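Local structure of glycosyl hydrolases family 31 family protein (6DRU) at residues F139-T144 and Y187-N192; R198-F201 and T206-T209; P535-L540 and G558-Y563. The protein catalyses the release of alpha-xylose from the non-reducing terminal glucose of xyloglucan oligosaccharides, as a family 31 glycoside hydrolase. One frame throughout, in Å; residues are numbered along the deposited sequence.

How the contacts relate
Contacts 1 and 2 adjoin in a pair of beta sheets, their centres 8 Å apart. Both use the five-stranded sheet in which strands 135-142 and 205-213 are neighbours: Phe-139 N lies 2.9 Å from Phe-208 O, a probable hydrogen bond, and Trp-191 CD2 packs 3.5 Å from Phe-208 CB. Contact 2 is thus a pairing within that sheet, and contact 1 joins it to the sheet facing it. Contact 3 lies in the TIM barrel, its nearest atoms about 33 Å from contact 1 and about 28 Å from contact 2. Of the three, it alone borders the substrate site, with the Arg-560 side chain about 10 Å from bound xylose.

Contact 1 (F139-T144 and Y187-N192); sequences FSFSAT and YAFIWN
Phe-189 drives the edge of its ring into the face of Phe-141, a T-shaped pair with centroids 5.2 Å apart and planes at 65°. The leading atoms of Phe-189 are CZ and CE2: CZ stands 3.8 Å from Phe-141 CE1, while CE2 sits 4.0 Å above the Phe-141 plane, displaced toward its rim. The side chains, as distinct from the ring planes, cross at about a right angle, each reaching out from its own backbone. In Phe-189, CG is anti to the backbone N (chi1 -172°), which carries the ring straight out from its strand. Phe-141 instead has CG anti to its carbonyl carbon, and its ring comes to lie across the path of the other. The backbones stay well apart, with 11.2 Å between Phe-141 CA and Phe-189 CA, a spacing spanned by side chains alone. This is the face-to-face packing of a beta sandwich: strand 135-142 belongs to a five-stranded antiparallel sheet, and strand 187-191 to the mixed sheet opposite. One pair further along, Trp-191 reaches in the same way as Phe-189 and brings the six-membered part of its indole to Phe-139. There CH2 touches Phe-139 CB at 3.9 Å, and CZ3 is equally near that carbon. Phe-139 meets the indole through the root of its side chain, because its ring turns away from strand 187-191. Val-216 lies against both Phe-139 and Trp-191, and Phe-189 is further bordered by the rings of Phe-208 and Tyr-218, which lie nearly parallel to its own.

Contact 2 (R198-F201 and T206-T209); sequences RMEF and TRFT
Glu-200 and Arg-207 grip each other through two backbone hydrogen bonds, Glu-200 N to Arg-207 O and Arg-207 N to Glu-200 O, each 2.9 Å. They form an antiparallel hydrogen-bonded pair, and their side chains run alongside in the same direction. Glu-200 OE1 lies 3.6 Å from Arg-207 CD, so the carboxylate rests against the aliphatic part of the arginine. Its own strand engages that carboxylate: Arg-198 NH1 makes a salt bridge of 2.6 Å to Glu-200 OE2, arriving on the anti side and 35° out of the carboxylate plane. The Arg-198 chain bends at its third torsion (chi3 -41°), bringing the guanidinium to the methyl CG2 of Thr-209, which covers one face, 3.8 Å above its centre. This is part of the beta hairpin of strands 197-201 and 205-213; the axes of 198-201 and 206-209 run at 177° and approach to 4.8 Å. The face bearing Met-199, Phe-201, Thr-206 and Phe-208 is mostly apolar. In the non-hydrogen-bonded pair Met-199/Phe-208, Met-199 CG reaches Phe-208 CE2 at 3.5 Å, and Met-199 SD stands obliquely beside that ring in a Met-aromatic contact, 5.4 Å from the centroid. Phe-201 and Thr-206 form the next such pair, crossing at a slant, with Phe-201 CD1 4.0 Å from Thr-206 CG2. Outward, Trp-191 lies nearly parallel to the ring of Phe-208, while Phe-181 meets Phe-201 edge-to-face. On the face of Arg-198, Glu-200, Arg-207 and Thr-209, Ser-140 accepts from Arg-207 NE and Glu-138 forms a salt bridge with Arg-207 NH1. Arg-198 packs on Glu-200 of the second subunit.

Contact 3 (P535-L540 and G558-Y563); sequences PEYREL and GSRTCY. With BGC (beta-D-glucopyranose), chain F; BGC (beta-D-glucopyranose), chain B.
Tyr-537 sets its hydroxyl over the flat face of the Arg-560 guanidinium, above its centre: Tyr-537 OH is 2.9 Å above that plane and 3.0 Å from Arg-560 CZ. The two side chains cross at about a right angle, and the phenol ring is turned 66° against the guanidinium. Since the N-H groups of the arginine point outward in its own plane, none is directed at the oxygen above, and the contact is not a hydrogen bond even though Arg-560 NE is only 3.1 Å from Tyr-537 OH. Each group bonds elsewhere: Tyr-537 OH to Gly-518 O, Arg-560 NH1 to Gly-519 O and Arg-560 NE to Tyr-577 OH; the bonds of NH1 and NE help to fix the guanidinium plane, and that to Gly-518 O places the hydroxyl. Arg-560 CD also approaches the ring, obliquely, 3.8 Å from Tyr-537 CE2. Tyr-537 extends straight from the helix with CG anti to the backbone N (chi1 -180°), whereas Arg-560 bends at its second torsion (chi2 -74°) and folds back beside Gly-558. In the TIM barrel, helix 535-548 leads to strand 554-555, which pairs in parallel with strand 252-254, and segment 558-563 follows that strand into the loops around the substrate site. Ser-559, next to the arginine, faces the sugar. Its OG hydrogen-bonds O2 of the chain F glucose at 3.1 Å and approaches C6 of the chain B glucose at 3.3 Å, thus touching both units of a pair joined through O4 of the latter. Backbone bonds tie Gly-558 to Leu-257 and Ser-559 to Phe-520, both residues of the xylose pocket. The Arg-560 side chain itself stands about 10 Å from that of Asp-487, the probable proton donor.

Contact 1 (F139-T144 and Y187-N192)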
loop_
_atom_site.group_PDB
_atom_site.type_symbol
_atom_site.label_atom_id
_atom_site.label_comp_id
_atom_site.label_asym_id
_atom_site.label_seq_id
_atom_site.Cartn_x
_atom_site.Cartn_y
_atom_site.Cartn_z
ATOM N N PHE A 139 -14.012 -6.970 -13.183
ATOM C CA PHE A 139 -15.337 -7.126 -13.766
ATOM C C PHE A 139 -15.411 -8.449 -14.515
ATOM O O PHE A 139 -14.552 -8.742 -15.353
ATOM C CB PHE A 139 -15.669 -5.957 -14.696
ATOM C CG PHE A 139 -16.267 -4.773 -13.986
ATOM C CD1 PHE A 139 -15.710 -4.296 -12.810
ATOM C CD2 PHE A 139 -17.389 -4.138 -14.496
ATOM C CE1 PHE A 139 -16.261 -3.209 -12.154
ATOM C CE2 PHE A 139 -17.942 -3.049 -13.847
ATOM C CZ PHE A 139 -17.378 -2.585 -12.673
ATOM N N SER A 140 -16.434 -9.242 -14.209
ATOM C CA SER A 140 -16.573 -10.595 -14.728
ATOM C C SER A 140 -17.839 -10.723 -15.564
ATOM O O SER A 140 -18.909 -10.247 -15.171
ATOM C CB SER A 140 -16.597 -11.612 -13.587
ATOM O OG SER A 140 -15.409 -11.536 -12.817
ATOM N N PHE A 141 -17.711 -11.380 -16.715
ATOM C CA PHE A 141 -18.825 -11.626 -17.616
ATOM C C PHE A 141 -18.872 -13.109 -17.958
ATOM O O PHE A 141 -17.840 -13.786 -17.996
ATOM C CB PHE A 141 -18.703 -10.795 -18.903
ATOM C CG PHE A 141 -18.447 -9.332 -18.664
ATOM C CD1 PHE A 141 -17.151 -8.847 -18.565
ATOM C CD2 PHE A 141 -19.501 -8.439 -18.544
ATOM C CE1 PHE A 141 -16.912 -7.501 -18.346
ATOM C CE2 PHE A 141 -19.268 -7.093 -18.324
ATOM C CZ PHE A 141 -17.973 -6.623 -18.226
ATOM N N SER A 142 -20.078 -13.611 -18.208
ATOM C CA SER A 142 -20.245 -15.027 -18.499
ATOM C C SER A 142 -19.694 -15.369 -19.880
ATOM O O SER A 142 -19.605 -14.519 -20.770
ATOM C CB SER A 142 -21.718 -15.423 -18.417
ATOM O OG SER A 142 -22.482 -14.751 -19.405
ATOM N N ALA A 143 -19.312 -16.634 -20.043
ATOM C CA ALA A 143 -18.817 -17.140 -21.315
ATOM C C ALA A 143 -19.217 -18.602 -21.456
ATOM O O ALA A 143 -19.476 -19.295 -20.467
ATOM C CB ALA A 143 -17.297 -16.982 -21.433
ATOM N N THR A 144 -19.264 -19.065 -22.701
ATOM C CA THR A 144 -19.594 -20.452 -22.980
ATOM C C THR A 144 -18.352 -21.203 -23.450
ATOM O O THR A 144 -17.427 -20.597 -23.999
ATOM C CB THR A 144 -20.686 -20.559 -24.051
ATOM O OG1 THR A 144 -20.334 -19.745 -25.176
ATOM C CG2 THR A 144 -22.024 -20.099 -23.494
ATOM N N TYR A 187 -20.845 -10.219 -31.283
ATOM C CA TYR A 187 -20.705 -8.977 -30.541
ATOM C C TYR A 187 -19.231 -8.650 -30.366
ATOM O O TYR A 187 -18.375 -9.537 -30.392
ATOM C CB TYR A 187 -21.405 -9.041 -29.177
ATOM C CG TYR A 187 -20.719 -9.912 -28.147
ATOM C CD1 TYR A 187 -20.970 -11.277 -28.087
ATOM C CD2 TYR A 187 -19.837 -9.365 -27.221
ATOM C CE1 TYR A 187 -20.355 -12.077 -27.142
ATOM C CE2 TYR A 187 -19.213 -10.159 -26.273
ATOM C CZ TYR A 187 -19.477 -11.513 -26.239
ATOM O OH TYR A 187 -18.865 -12.311 -25.301
ATOM N N ALA A 188 -18.953 -7.362 -30.194
ATOM C CA ALA A 188 -17.619 -6.870 -29.900
ATOM C C ALA A 188 -17.643 -6.139 -28.564
ATOM O O ALA A 188 -18.695 -5.696 -28.095
ATOM C CB ALA A 188 -17.101 -5.947 -31.010
ATOM N N PHE A 189 -16.465 -6.009 -27.958
ATOM C CA PHE A 189 -16.340 -5.494 -26.601
ATOM C C PHE A 189 -15.082 -4.646 -26.502
ATOM O O PHE A 189 -14.021 -5.048 -26.989
ATOM C CB PHE A 189 -16.299 -6.653 -25.595
ATOM C CG PHE A 189 -16.365 -6.228 -24.152
ATOM C CD1 PHE A 189 -15.218 -5.855 -23.469
ATOM C CD2 PHE A 189 -17.571 -6.232 -23.470
ATOM C CE1 PHE A 189 -15.275 -5.475 -22.141
ATOM C CE2 PHE A 189 -17.633 -5.855 -22.141
ATOM C CZ PHE A 189 -16.484 -5.476 -21.476
ATOM N N ILE A 190 -15.204 -3.478 -25.875
ATOM C CA ILE A 190 -14.091 -2.554 -25.688
ATOM C C ILE A 190 -13.981 -2.234 -24.206
ATOM O O ILE A 190 -14.913 -1.677 -23.617
ATOM C CB ILE A 190 -14.270 -1.260 -26.499
ATOM C CG1 ILE A 190 -14.445 -1.573 -27.983
ATOM C CG2 ILE A 190 -13.080 -0.330 -26.286
ATOM C CD1 ILE A 190 -14.718 -0.350 -28.831
ATOM N N TRP A 191 -12.845 -2.586 -23.607
ATOM C CA TRP A 191 -12.527 -2.235 -22.222
ATOM C C TRP A 191 -11.798 -0.898 -22.262
ATOM O O TRP A 191 -10.572 -0.834 -22.375
ATOM C CB TRP A 191 -11.706 -3.347 -21.580
ATOM C CG TRP A 191 -11.300 -3.163 -20.142
ATOM C CD1 TRP A 191 -10.057 -2.836 -19.682
ATOM C CD2 TRP A 191 -12.121 -3.343 -18.979
ATOM N NE1 TRP A 191 -10.055 -2.787 -18.310
ATOM C CE2 TRP A 191 -11.309 -3.093 -17.854
ATOM C CE3 TRP A 191 -13.463 -3.682 -18.780
ATOM C CZ2 TRP A 191 -11.796 -3.168 -16.551
ATOM C CZ3 TRP A 191 -13.944 -3.757 -17.483
ATOM C CH2 TRP A 191 -13.111 -3.502 -16.386
ATOM N N ASN A 192 -12.570 0.189 -22.185
ATOM C CA ASN A 192 -12.056 1.550 -22.372
ATOM C C ASN A 192 -11.352 2.020 -21.099
ATOM O O ASN A 192 -11.841 2.861 -20.340
ATOM C CB ASN A 192 -13.188 2.489 -22.765
ATOM C CG ASN A 192 -12.696 3.871 -23.148
ATOM O OD1 ASN A 192 -11.564 4.038 -23.605
ATOM N ND2 ASN A 192 -13.545 4.874 -22.962
#

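Contact 2 (R198-F201 and T206-T209)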
loop_
_atom_site.group_PDB
_atom_site.type_symbol
_atom_site.label_atom_id
_atom_site.label_comp_id
_atom_site.label_asym_id
_atom_site.label_seq_id
_atom_site.Cartn_x
_atom_site.Cartn_y
_atom_site.Cartn_z
ATOM N N ARG A 198 -5.355 -7.216 -16.755
ATOM C CA ARG A 198 -5.417 -8.632 -17.071
ATOM C C ARG A 198 -6.643 -8.901 -17.929
ATOM O O ARG A 198 -7.709 -8.323 -17.701
ATOM C CB ARG A 198 -5.472 -9.458 -15.783
ATOM C CG ARG A 198 -5.222 -10.940 -15.936
ATOM C CD ARG A 198 -5.750 -11.665 -14.709
ATOM N NE ARG A 198 -5.442 -10.938 -13.479
ATOM C CZ ARG A 198 -6.174 -10.998 -12.372
ATOM N NH1 ARG A 198 -7.266 -11.748 -12.335
ATOM N NH2 ARG A 198 -5.819 -10.300 -11.302
ATOM N N MET A 199 -6.480 -9.781 -18.912
ATOM C CA MET A 199 -7.578 -10.276 -19.733
ATOM C C MET A 199 -7.693 -11.776 -19.510
ATOM O O MET A 199 -6.760 -12.522 -19.827
ATOM C CB MET A 199 -7.346 -9.968 -21.214
ATOM C CG MET A 199 -7.847 -8.609 -21.667
ATOM S SD MET A 199 -7.569 -8.324 -23.431
ATOM C CE MET A 199 -5.940 -7.583 -23.427
ATOM N N GLU A 200 -8.823 -12.217 -18.964
ATOM C CA GLU A 200 -9.082 -13.635 -18.723
ATOM C C GLU A 200 -10.194 -14.095 -19.656
ATOM O O GLU A 200 -11.363 -13.747 -19.456
ATOM C CB GLU A 200 -9.472 -13.891 -17.270
ATOM C CG GLU A 200 -8.405 -13.572 -16.253
ATOM C CD GLU A 200 -8.847 -13.911 -14.843
ATOM O OE1 GLU A 200 -9.963 -14.454 -14.685
ATOM O OE2 GLU A 200 -8.086 -13.633 -13.893
ATOM N N PHE A 201 -9.836 -14.889 -20.660
ATOM C CA PHE A 201 -10.824 -15.483 -21.557
ATOM C C PHE A 201 -11.008 -16.957 -21.196
ATOM O O PHE A 201 -10.636 -17.871 -21.931
ATOM C CB PHE A 201 -10.403 -15.294 -23.009
ATOM C CG PHE A 201 -10.421 -13.863 -23.454
ATOM C CD1 PHE A 201 -11.622 -13.214 -23.686
ATOM C CD2 PHE A 201 -9.240 -13.163 -23.630
ATOM C CE1 PHE A 201 -11.646 -11.892 -24.091
ATOM C CE2 PHE A 201 -9.255 -11.841 -24.035
ATOM C CZ PHE A 201 -10.462 -11.205 -24.268
ATOM N N THR A 206 -15.435 -14.417 -18.631
ATOM C CA THR A 206 -14.535 -13.411 -19.174
ATOM C C THR A 206 -14.341 -12.325 -18.125
ATOM O O THR A 206 -15.320 -11.758 -17.628
ATOM C CB THR A 206 -15.094 -12.812 -20.465
ATOM O OG1 THR A 206 -15.231 -13.842 -21.451
ATOM C CG2 THR A 206 -14.165 -11.732 -20.995
ATOM N N ARG A 207 -13.086 -12.035 -17.787
ATOM C CA ARG A 207 -12.780 -11.107 -16.706
ATOM C C ARG A 207 -11.739 -10.091 -17.151
ATOM O O ARG A 207 -10.695 -10.461 -17.697
ATOM C CB ARG A 207 -12.283 -11.848 -15.462
ATOM C CG ARG A 207 -12.001 -10.931 -14.291
ATOM C CD ARG A 207 -11.576 -11.708 -13.063
ATOM N NE ARG A 207 -12.594 -11.666 -12.019
ATOM C CZ ARG A 207 -12.410 -12.109 -10.779
ATOM N NH1 ARG A 207 -11.241 -12.626 -10.426
ATOM N NH2 ARG A 207 -13.392 -12.032 -9.892
ATOM N N PHE A 208 -12.026 -8.816 -16.903
ATOM C CA PHE A 208 -11.084 -7.725 -17.103
ATOM C C PHE A 208 -10.778 -7.083 -15.760
ATOM O O PHE A 208 -11.668 -6.947 -14.913
ATOM C CB PHE A 208 -11.641 -6.677 -18.069
ATOM C CG PHE A 208 -11.915 -7.208 -19.444
ATOM C CD1 PHE A 208 -13.134 -7.793 -19.746
ATOM C CD2 PHE A 208 -10.953 -7.123 -20.437
ATOM C CE1 PHE A 208 -13.390 -8.285 -21.013
ATOM C CE2 PHE A 208 -11.201 -7.613 -21.706
ATOM C CZ PHE A 208 -12.422 -8.196 -21.995
ATOM N N THR A 209 -9.521 -6.685 -15.563
ATOM C CA THR A 209 -9.097 -6.061 -14.318
ATOM C C THR A 209 -8.376 -4.751 -14.606
ATOM O O THR A 209 -7.819 -4.552 -15.690
ATOM C CB THR A 209 -8.172 -6.974 -13.491
ATOM O OG1 THR A 209 -6.909 -7.110 -14.153
ATOM C CG2 THR A 209 -8.794 -8.351 -13.303
#

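Contact 3 (P535-L540 and G558-Y563)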
loop_
_atom_site.group_PDB
_atom_site.type_symbol
_atom_site.label_atom_id
_atom_site.label_comp_id
_atom_site.label_asym_id
_atom_site.label_seq_id
_atom_site.Cartn_x
_atom_site.Cartn_y
_atom_site.Cartn_z
ATOM N N PRO A 535 23.179 -20.317 -48.221
ATOM C CA PRO A 535 21.974 -20.667 -48.988
ATOM C C PRO A 535 20.771 -20.950 -48.109
ATOM O O PRO A 535 19.632 -20.761 -48.555
ATOM C CB PRO A 535 22.406 -21.916 -49.771
ATOM C CG PRO A 535 23.902 -21.886 -49.761
ATOM C CD PRO A 535 24.283 -21.259 -48.460
ATOM N N GLU A 536 20.992 -21.395 -46.870
ATOM C CA GLU A 536 19.879 -21.718 -45.984
ATOM C C GLU A 536 19.047 -20.480 -45.678
ATOM O O GLU A 536 17.818 -20.497 -45.803
ATOM C CB GLU A 536 20.400 -22.344 -44.690
ATOM C CG GLU A 536 20.977 -23.745 -44.833
ATOM C CD GLU A 536 22.419 -23.748 -45.312
ATOM O OE1 GLU A 536 22.927 -22.675 -45.701
ATOM O OE2 GLU A 536 23.051 -24.826 -45.286
ATOM N N TYR A 537 19.704 -19.388 -45.277
ATOM C CA TYR A 537 18.967 -18.172 -44.958
ATOM C C TYR A 537 18.514 -17.429 -46.208
ATOM O O TYR A 537 17.485 -16.743 -46.176
ATOM C CB TYR A 537 19.808 -17.239 -44.086
ATOM C CG TYR A 537 19.066 -15.974 -43.733
ATOM C CD1 TYR A 537 17.980 -16.008 -42.867
ATOM C CD2 TYR A 537 19.421 -14.755 -44.294
ATOM C CE1 TYR A 537 17.285 -14.861 -42.552
ATOM C CE2 TYR A 537 18.730 -13.602 -43.984
ATOM C CZ TYR A 537 17.664 -13.663 -43.113
ATOM O OH TYR A 537 16.969 -12.521 -42.799
ATOM N N ARG A 538 19.267 -17.534 -47.304
ATOM C CA ARG A 538 18.815 -16.944 -48.560
ATOM C C ARG A 538 17.457 -17.500 -48.969
ATOM O O ARG A 538 16.612 -16.770 -49.500
ATOM C CB ARG A 538 19.853 -17.182 -49.654
ATOM C CG ARG A 538 21.041 -16.240 -49.598
ATOM C CD ARG A 538 22.195 -16.774 -50.420
ATOM N NE ARG A 538 23.177 -15.738 -50.718
ATOM C CZ ARG A 538 24.268 -15.933 -51.452
ATOM N NH1 ARG A 538 24.517 -17.131 -51.960
ATOM N NH2 ARG A 538 25.107 -14.932 -51.677
ATOM N N GLU A 539 17.231 -18.794 -48.732
ATOM C CA GLU A 539 15.922 -19.380 -49.005
ATOM C C GLU A 539 14.854 -18.772 -48.105
ATOM O O GLU A 539 13.780 -18.377 -48.573
ATOM C CB GLU A 539 15.979 -20.897 -48.821
ATOM C CG GLU A 539 14.664 -21.606 -49.101
ATOM C CD GLU A 539 14.660 -23.040 -48.613
ATOM O OE1 GLU A 539 15.599 -23.423 -47.882
ATOM O OE2 GLU A 539 13.719 -23.787 -48.959
ATOM N N LEU A 540 15.142 -18.681 -46.804
ATOM C CA LEU A 540 14.180 -18.118 -45.859
ATOM C C LEU A 540 13.843 -16.672 -46.198
ATOM O O LEU A 540 12.673 -16.274 -46.149
ATOM C CB LEU A 540 14.725 -18.222 -44.435
ATOM C CG LEU A 540 13.888 -17.564 -43.335
ATOM C CD1 LEU A 540 12.460 -18.093 -43.334
ATOM C CD2 LEU A 540 14.540 -17.769 -41.977
ATOM N N GLY A 558 16.304 -5.715 -40.622
ATOM C CA GLY A 558 16.874 -6.753 -39.787
ATOM C C GLY A 558 18.321 -6.470 -39.469
ATOM O O GLY A 558 18.948 -5.570 -40.029
ATOM N N SER A 559 18.846 -7.264 -38.539
ATOM C CA SER A 559 20.249 -7.216 -38.139
ATOM C C SER A 559 20.889 -8.506 -38.646
ATOM O O SER A 559 20.857 -9.539 -37.976
ATOM C CB SER A 559 20.393 -7.060 -36.627
ATOM O OG SER A 559 21.749 -6.878 -36.256
ATOM N N ARG A 560 21.465 -8.438 -39.840
ATOM C CA ARG A 560 21.991 -9.614 -40.515
ATOM C C ARG A 560 23.425 -9.903 -40.084
ATOM O O ARG A 560 24.137 -9.037 -39.569
ATOM C CB ARG A 560 21.940 -9.428 -42.033
ATOM C CG ARG A 560 20.580 -9.015 -42.571
ATOM C CD ARG A 560 19.599 -10.173 -42.558
ATOM N NE ARG A 560 18.300 -9.781 -43.091
ATOM C CZ ARG A 560 17.213 -9.599 -42.348
ATOM N NH1 ARG A 560 17.265 -9.792 -41.037
ATOM N NH2 ARG A 560 16.071 -9.239 -42.919
ATOM N N THR A 561 23.840 -11.144 -40.304
ATOM C CA THR A 561 25.236 -11.545 -40.234
ATOM C C THR A 561 25.679 -12.004 -41.619
ATOM O O THR A 561 24.858 -12.234 -42.510
ATOM C CB THR A 561 25.452 -12.644 -39.180
ATOM O OG1 THR A 561 26.822 -13.062 -39.193
ATOM C CG2 THR A 561 24.549 -13.834 -39.437
ATOM N N CYS A 562 26.990 -12.119 -41.811
ATOM C CA CYS A 562 27.517 -12.380 -43.143
ATOM C C CYS A 562 28.963 -12.846 -43.037
ATOM O O CYS A 562 29.605 -12.721 -41.991
ATOM C CB CYS A 562 27.406 -11.136 -44.034
ATOM S SG CYS A 562 28.283 -9.660 -43.435
ATOM N N TYR A 563 29.461 -13.401 -44.143
ATOM C CA TYR A 563 30.860 -13.787 -44.260
ATOM C C TYR A 563 31.730 -12.696 -44.870
ATOM O O TYR A 563 32.942 -12.681 -44.624
ATOM C CB TYR A 563 30.994 -15.053 -45.113
ATOM C CG TYR A 563 30.424 -16.307 -44.486
ATOM C CD1 TYR A 563 30.452 -16.501 -43.111
ATOM C CD2 TYR A 563 29.859 -17.301 -45.276
ATOM C CE1 TYR A 563 29.931 -17.654 -42.541
ATOM C CE2 TYR A 563 29.335 -18.454 -44.717
ATOM C CZ TYR A 563 29.373 -18.626 -43.351
ATOM O OH TYR A 563 28.852 -19.775 -42.795
HETATM C C2 BGC F . 20.772 -6.885 -32.449
HETATM C C3 BGC F . 20.317 -6.261 -31.176
HETATM C C4 BGC F . 19.883 -7.348 -30.179
HETATM C C5 BGC F . 20.964 -8.380 -30.044
HETATM C C6 BGC F . 20.490 -9.492 -29.117
HETATM C C1 BGC F . 21.837 -7.902 -32.125
HETATM O O2 BGC F . 21.312 -5.875 -33.330
HETATM O O3 BGC F . 19.253 -5.418 -31.436
HETATM O O4 BGC F . 19.651 -6.772 -28.914
HETATM O O5 BGC F . 21.261 -8.928 -31.313
HETATM O O6 BGC F . 21.552 -10.388 -28.882
HETATM C C2 BGC B . 24.469 -11.644 -32.985
HETATM C C3 BGC B . 23.221 -10.837 -32.880
HETATM C C4 BGC B . 23.525 -9.358 -33.170
HETATM C C5 BGC B . 24.266 -9.237 -34.472
HETATM C C6 BGC B . 24.592 -7.771 -34.733
HETATM C C1 BGC B . 25.124 -11.379 -34.320
HETATM O O1 BGC B . 26.274 -12.150 -34.433
HETATM O O2 BGC B . 24.144 -13.047 -32.866
HETATM O O3 BGC B . 22.706 -10.967 -31.603
HETATM O O4 BGC B . 22.322 -8.624 -33.252
HETATM O O5 BGC B . 25.464 -9.991 -34.416
HETATM O O6 BGC B . 25.940 -7.517 -34.406
#